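Local atomic coordinates of NTD biosynthesis operon protein NtdA (Bacillus subtilis subsp. subtilis, PDB entry 4K2M), a protein that catalyses the reversible, pyridoxal phosphate-dependent transfer of an amino group from glutamate to 3-dehydro-glucose 6-phosphate, forming kanosamine 6-phosphate for antibiotic biosynthesis. Residues 322-325 with 326-330; 416-419 with 420-423. All coordinates share one frame; numbering follows the deposited sequence.

Contact 1: residues 322-325 with 326-330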
ATOM      1  N   LEU A 322     -16.816  16.691 -21.869  1.00 11.63           N
ATOM      2  CA  LEU A 322     -17.142  15.432 -22.528  1.00 12.11           C
ATOM      3  C   LEU A 322     -18.547  14.950 -22.176  1.00 14.14           C
ATOM      4  O   LEU A 322     -19.288  14.511 -23.056  1.00 12.76           O
ATOM      5  CB  LEU A 322     -16.124  14.351 -22.160  1.00  9.78           C
ATOM      6  CG  LEU A 322     -14.763  14.560 -22.824  1.00 10.45           C
ATOM      7  CD1 LEU A 322     -13.747  13.613 -22.183  1.00 10.89           C
ATOM      8  CD2 LEU A 322     -14.814  14.339 -24.354  1.00 10.10           C
ATOM      9  N   ALA A 323     -18.914  15.024 -20.900  1.00  9.84           N
ATOM     10  CA  ALA A 323     -20.224  14.555 -20.469  1.00 14.81           C
ATOM     11  C   ALA A 323     -21.314  15.409 -21.104  1.00 15.39           C
ATOM     12  O   ALA A 323     -22.316  14.894 -21.599  1.00 12.51           O
ATOM     13  CB  ALA A 323     -20.342  14.573 -18.940  1.00 14.20           C
ATOM     14  N   ASP A 324     -21.099  16.719 -21.096  1.00 12.63           N
ATOM     15  CA  ASP A 324     -22.051  17.658 -21.696  1.00 14.25           C
ATOM     16  C   ASP A 324     -22.233  17.346 -23.179  1.00 15.01           C
ATOM     17  O   ASP A 324     -23.349  17.414 -23.704  1.00 16.76           O
ATOM     18  CB  ASP A 324     -21.539  19.090 -21.505  1.00 15.00           C
ATOM     19  CG  ASP A 324     -22.456  20.140 -22.125  1.00 17.60           C
ATOM     20  OD1 ASP A 324     -23.659  20.184 -21.787  1.00 18.76           O
ATOM     21  OD2 ASP A 324     -21.955  20.934 -22.932  1.00 22.94           O
ATOM     22  N   ARG A 325     -21.144  16.986 -23.845  1.00 12.90           N
ATOM     23  CA  ARG A 325     -21.173  16.733 -25.292  1.00 12.48           C
ATOM     24  C   ARG A 325     -21.945  15.445 -25.594  1.00 15.48           C
ATOM     25  O   ARG A 325     -22.742  15.409 -26.533  1.00 16.11           O
ATOM     26  CB  ARG A 325     -19.748  16.675 -25.839  1.00 14.55           C
ATOM     27  CG  ARG A 325     -19.638  16.773 -27.370  1.00 13.62           C
ATOM     28  CD  ARG A 325     -18.209  17.150 -27.760  1.00 10.99           C
ATOM     29  NE  ARG A 325     -18.036  17.375 -29.204  1.00 16.54           N
ATOM     30  CZ  ARG A 325     -17.674  16.441 -30.084  1.00 18.45           C
ATOM     31  NH1 ARG A 325     -17.468  15.199 -29.691  1.00 15.35           N
ATOM     32  NH2 ARG A 325     -17.515  16.752 -31.371  1.00 18.83           N
ATOM     33  N   TYR A 326     -21.726  14.399 -24.795  1.00 14.41           N
ATOM     34  CA  TYR A 326     -22.535  13.184 -24.909  1.00 15.48           C
ATOM     35  C   TYR A 326     -24.004  13.487 -24.693  1.00 14.12           C
ATOM     36  O   TYR A 326     -24.866  13.005 -25.432  1.00 15.66           O
ATOM     37  CB  TYR A 326     -22.132  12.154 -23.847  1.00 15.73           C
ATOM     38  CG  TYR A 326     -21.008  11.209 -24.201  1.00 13.98           C
ATOM     39  CD1 TYR A 326     -20.913  10.626 -25.466  1.00 12.43           C
ATOM     40  CD2 TYR A 326     -20.062  10.863 -23.245  1.00 14.14           C
ATOM     41  CE1 TYR A 326     -19.895   9.732 -25.765  1.00 15.21           C
ATOM     42  CE2 TYR A 326     -19.043   9.976 -23.530  1.00 11.05           C
ATOM     43  CZ  TYR A 326     -18.965   9.415 -24.794  1.00 15.13           C
ATOM     44  OH  TYR A 326     -17.946   8.539 -25.065  1.00 15.38           O
ATOM     45  N   ILE A 327     -24.311  14.249 -23.645  1.00 10.80           N
ATOM     46  CA  ILE A 327     -25.717  14.444 -23.269  1.00 16.88           C
ATOM     47  C   ILE A 327     -26.444  15.237 -24.349  1.00 20.16           C
ATOM     48  O   ILE A 327     -27.576  14.920 -24.721  1.00 17.45           O
ATOM     49  CB  ILE A 327     -25.845  15.116 -21.891  1.00 14.57           C
ATOM     50  CG1 ILE A 327     -25.400  14.139 -20.791  1.00 14.21           C
ATOM     51  CG2 ILE A 327     -27.280  15.589 -21.639  1.00 17.44           C
ATOM     52  CD1 ILE A 327     -25.200  14.811 -19.414  1.00 14.70           C
ATOM     53  N   THR A 328     -25.780  16.253 -24.874  1.00 17.16           N
ATOM     54  CA  THR A 328     -26.373  17.057 -25.930  1.00 18.82           C
ATOM     55  C   THR A 328     -26.484  16.279 -27.248  1.00 18.18           C
ATOM     56  O   THR A 328     -27.550  16.256 -27.872  1.00 20.10           O
ATOM     57  CB  THR A 328     -25.577  18.366 -26.118  1.00 20.36           C
ATOM     58  OG1 THR A 328     -25.648  19.121 -24.897  1.00 20.72           O
ATOM     59  CG2 THR A 328     -26.153  19.209 -27.267  1.00 20.99           C
ATOM     60  N   GLN A 329     -25.404  15.637 -27.679  1.00 15.42           N
ATOM     61  CA  GLN A 329     -25.391  15.063 -29.024  1.00 18.27           C
ATOM     62  C   GLN A 329     -26.159  13.739 -29.119  1.00 17.40           C
ATOM     63  O   GLN A 329     -26.590  13.355 -30.213  1.00 20.30           O
ATOM     64  CB  GLN A 329     -23.963  14.970 -29.595  1.00 18.96           C
ATOM     65  CG  GLN A 329     -23.342  16.376 -29.826  1.00 21.40           C
ATOM     66  CD  GLN A 329     -22.108  16.389 -30.716  1.00 41.79           C
ATOM     67  OE1 GLN A 329     -21.877  15.471 -31.510  1.00 38.41           O
ATOM     68  NE2 GLN A 329     -21.309  17.449 -30.592  1.00 43.68           N
ATOM     69  N   LEU A 330     -26.350  13.056 -27.985  1.00 14.76           N
ATOM     70  CA  LEU A 330     -27.135  11.824 -27.971  1.00 15.62           C
ATOM     71  C   LEU A 330     -28.594  12.080 -27.632  1.00 18.21           C
ATOM     72  O   LEU A 330     -29.377  11.141 -27.535  1.00 19.51           O
ATOM     73  CB  LEU A 330     -26.562  10.798 -26.974  1.00 12.76           C
ATOM     74  CG  LEU A 330     -25.151  10.303 -27.295  1.00 18.25           C
ATOM     75  CD1 LEU A 330     -24.693   9.390 -26.177  1.00 15.23           C
ATOM     76  CD2 LEU A 330     -25.107   9.573 -28.639  1.00 19.47           C
TER
HETATM   77  O   HOH W   1     -25.787  18.632 -22.023  1.00 25.91           O
HETATM   78  O   HOH W   2     -23.782  20.884 -25.082  1.00 29.17           O
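The last turns of helix 312-329 carry this contact, where Asp324 and Thr328, and Arg325 and Gln329, meet one turn apart. Four i to i+4 backbone bonds run through it, from Tyr326 N to Leu322 O at 3.0 Å through Gln329 N to Arg325 O at 2.9 Å. Asp324 and Thr328 lie side by side and point the same way. Asp324 OD1 stays 3.8 Å from Thr328 OG1, and two waters bridge the carboxylate and the hydroxyl. One water donates to Asp324 OD1 at 2.6 Å, the other to Asp324 OD2 at 2.8 Å, and both also bond Thr328 OG1. Asp324 OD2 has a salt bridge to Lys24. The extended Arg325 chain, with CG anti to the backbone N (chi1 -165°), carries the guanidinium past Gln329 NE2. That NE2 sits over one face of the Arg325 guanidinium, toward the rim, 3.6 Å from Arg325 NE. The amide and guanidinium planes are 59° apart. On helix 423-441, Gln426 is hydrogen-bonded to Arg325 NH1 and Asp427 forms a salt bridge with NH2. The Arg325 charge is met by Asp427, and the Asp324 carboxylate is shared between Lys24 and water, which probably helps to keep it ionised.

Contact 2: residues 416-419 with 420-423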
ATOM      1  N   PRO A 416     -16.875   5.536 -23.166  1.00 14.92           N
ATOM      2  CA  PRO A 416     -15.532   6.050 -22.861  1.00 12.89           C
ATOM      3  C   PRO A 416     -15.557   7.513 -22.416  1.00 16.41           C
ATOM      4  O   PRO A 416     -16.228   8.337 -23.052  1.00 15.55           O
ATOM      5  CB  PRO A 416     -14.801   5.934 -24.206  1.00 13.53           C
ATOM      6  CG  PRO A 416     -15.470   4.764 -24.872  1.00 14.33           C
ATOM      7  CD  PRO A 416     -16.927   4.882 -24.492  1.00 13.35           C
ATOM      8  N   LEU A 417     -14.860   7.827 -21.320  1.00 11.67           N
ATOM      9  CA  LEU A 417     -14.772   9.212 -20.843  1.00  8.69           C
ATOM     10  C   LEU A 417     -13.571   9.341 -19.899  1.00 13.89           C
ATOM     11  O   LEU A 417     -13.541   8.756 -18.819  1.00 14.78           O
ATOM     12  CB  LEU A 417     -16.077   9.666 -20.171  1.00 11.62           C
ATOM     13  CG  LEU A 417     -16.239  11.197 -20.011  1.00 14.03           C
ATOM     14  CD1 LEU A 417     -17.704  11.608 -19.801  1.00 13.37           C
ATOM     15  CD2 LEU A 417     -15.392  11.756 -18.860  1.00 14.50           C
ATOM     16  N   TYR A 418     -12.571  10.105 -20.319  1.00 12.51           N
ATOM     17  CA  TYR A 418     -11.436  10.377 -19.450  1.00 13.89           C
ATOM     18  C   TYR A 418     -10.806  11.635 -20.023  1.00 12.71           C
ATOM     19  O   TYR A 418     -11.090  11.990 -21.175  1.00 13.33           O
ATOM     20  CB  TYR A 418     -10.472   9.173 -19.393  1.00 13.99           C
ATOM     21  CG  TYR A 418      -9.984   8.722 -20.759  1.00 12.54           C
ATOM     22  CD1 TYR A 418      -8.777   9.178 -21.277  1.00 11.90           C
ATOM     23  CD2 TYR A 418     -10.734   7.829 -21.519  1.00 13.86           C
ATOM     24  CE1 TYR A 418      -8.328   8.774 -22.536  1.00 12.72           C
ATOM     25  CE2 TYR A 418     -10.294   7.418 -22.776  1.00 14.62           C
ATOM     26  CZ  TYR A 418      -9.100   7.903 -23.273  1.00 12.89           C
ATOM     27  OH  TYR A 418      -8.671   7.489 -24.516  1.00 16.54           O
ATOM     28  N   PRO A 419      -9.990  12.347 -19.233  1.00 13.23           N
ATOM     29  CA  PRO A 419      -9.613  13.695 -19.710  1.00 14.64           C
ATOM     30  C   PRO A 419      -8.844  13.745 -21.033  1.00 15.39           C
ATOM     31  O   PRO A 419      -9.033  14.711 -21.785  1.00 16.82           O
ATOM     32  CB  PRO A 419      -8.746  14.248 -18.574  1.00 15.74           C
ATOM     33  CG  PRO A 419      -9.174  13.500 -17.377  1.00 13.09           C
ATOM     34  CD  PRO A 419      -9.544  12.107 -17.847  1.00 12.31           C
ATOM     35  N   SER A 420      -8.008  12.752 -21.320  1.00 11.82           N
ATOM     36  CA  SER A 420      -7.248  12.751 -22.579  1.00 14.07           C
ATOM     37  C   SER A 420      -7.970  12.100 -23.760  1.00 15.24           C
ATOM     38  O   SER A 420      -7.376  11.899 -24.829  1.00 15.61           O
ATOM     39  CB  SER A 420      -5.868  12.114 -22.393  1.00 22.69           C
ATOM     40  OG  SER A 420      -5.030  12.956 -21.624  1.00 24.11           O
ATOM     41  N   PHE A 421      -9.242  11.775 -23.568  1.00 12.52           N
ATOM     42  CA  PHE A 421     -10.075  11.235 -24.634  1.00 16.19           C
ATOM     43  C   PHE A 421     -10.211  12.318 -25.707  1.00 13.39           C
ATOM     44  O   PHE A 421     -10.258  13.510 -25.386  1.00 14.10           O
ATOM     45  CB  PHE A 421     -11.433  10.923 -24.035  1.00 13.69           C
ATOM     46  CG  PHE A 421     -12.349  10.120 -24.923  1.00 11.83           C
ATOM     47  CD1 PHE A 421     -11.899   8.967 -25.564  1.00 15.95           C
ATOM     48  CD2 PHE A 421     -13.687  10.482 -25.040  1.00 12.89           C
ATOM     49  CE1 PHE A 421     -12.775   8.200 -26.349  1.00 14.13           C
ATOM     50  CE2 PHE A 421     -14.574   9.718 -25.811  1.00 13.21           C
ATOM     51  CZ  PHE A 421     -14.109   8.580 -26.468  1.00 13.41           C
ATOM     52  N   THR A 422     -10.262  11.935 -26.979  1.00 12.92           N
ATOM     53  CA  THR A 422     -10.369  12.949 -28.031  1.00 13.79           C
ATOM     54  C   THR A 422     -11.810  13.100 -28.466  1.00 12.10           C
ATOM     55  O   THR A 422     -12.607  12.166 -28.355  1.00 12.62           O
ATOM     56  CB  THR A 422      -9.482  12.646 -29.262  1.00 15.64           C
ATOM     57  OG1 THR A 422      -9.916  11.431 -29.884  1.00 14.88           O
ATOM     58  CG2 THR A 422      -8.025  12.516 -28.869  1.00 15.09           C
ATOM     59  N   LEU A 423     -12.156  14.277 -28.973  1.00 14.37           N
ATOM     60  CA  LEU A 423     -13.524  14.499 -29.425  1.00 11.75           C
ATOM     61  C   LEU A 423     -13.816  13.705 -30.689  1.00 10.55           C
ATOM     62  O   LEU A 423     -14.946  13.278 -30.910  1.00 15.25           O
ATOM     63  CB  LEU A 423     -13.780  15.978 -29.661  1.00 14.34           C
ATOM     64  CG  LEU A 423     -13.545  16.867 -28.455  1.00 13.97           C
ATOM     65  CD1 LEU A 423     -13.913  18.314 -28.810  1.00 15.25           C
ATOM     66  CD2 LEU A 423     -14.355  16.392 -27.266  1.00 13.79           C
TER
HETATM   67  O   HOH W   3      -8.062  15.414 -24.774  1.00 21.35           O
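Phe421 reaches back over the turn to meet Tyr418 and Pro416. Its CB lies 3.1 Å from Tyr418 O. The same CB stands over the centre of the Tyr418 ring, 3.8 Å from the centroid and 8° off the ring normal, a CH-pi contact. CG comes next, 4.0 Å from Tyr418 CE2. With CG anti to the backbone N (chi1 -169°), the ring is carried on past the tyrosine toward Pro416. Phe421 CD1 is 3.6 Å from Tyr418 CE2 and also near Tyr418 OH. Across the ring, Phe421 CE2 is 3.5 Å from Pro416 O. At the tip Phe421 CZ packs on Pro416 CB at 3.5 Å, and Phe421 CE1 touches the same carbon. The two aromatic side chains cross at about a right angle. The Tyr418 and Phe421 ring planes are 49° apart, so the pair is oblique. The backbone turn brings the two residues together. Phe421 N donates to Tyr418 O at 3.0 Å, with the donor above the carbonyl plane. A water bridges Pro419 O and Phe421 O by donating to both. Tyr326 and Val429 also touch this group, from helices 312-329 and 423-441. Thr422, the next residue, is the N-cap of helix 423-441. The arrangement is a type I beta turn, Tyr418 to Phe421, that leads from strand 412-415 into that helix.

Contact 1 comes first along the chain, and the loop of contact 2 returns to lie against it, with centres 12 Å apart. Tyr326 OH probably donates to Pro416 O, at 2.7 Å, which ties the helix to the start of the loop. Elsewhere in the same interface two leucines pack, with Leu322 CD2 3.6 Å from Leu423 CD2. Both contacts belong to the same aminotransferase family region. Contact 1 is away from the annotated sites. Contact 2 is nearer, with the Tyr418 side chain about 8 Å from that of the substrate-binding Tyr248 and about 12 Å from the bound external aldimine. Neither contact touches the other protein chain of the dimer.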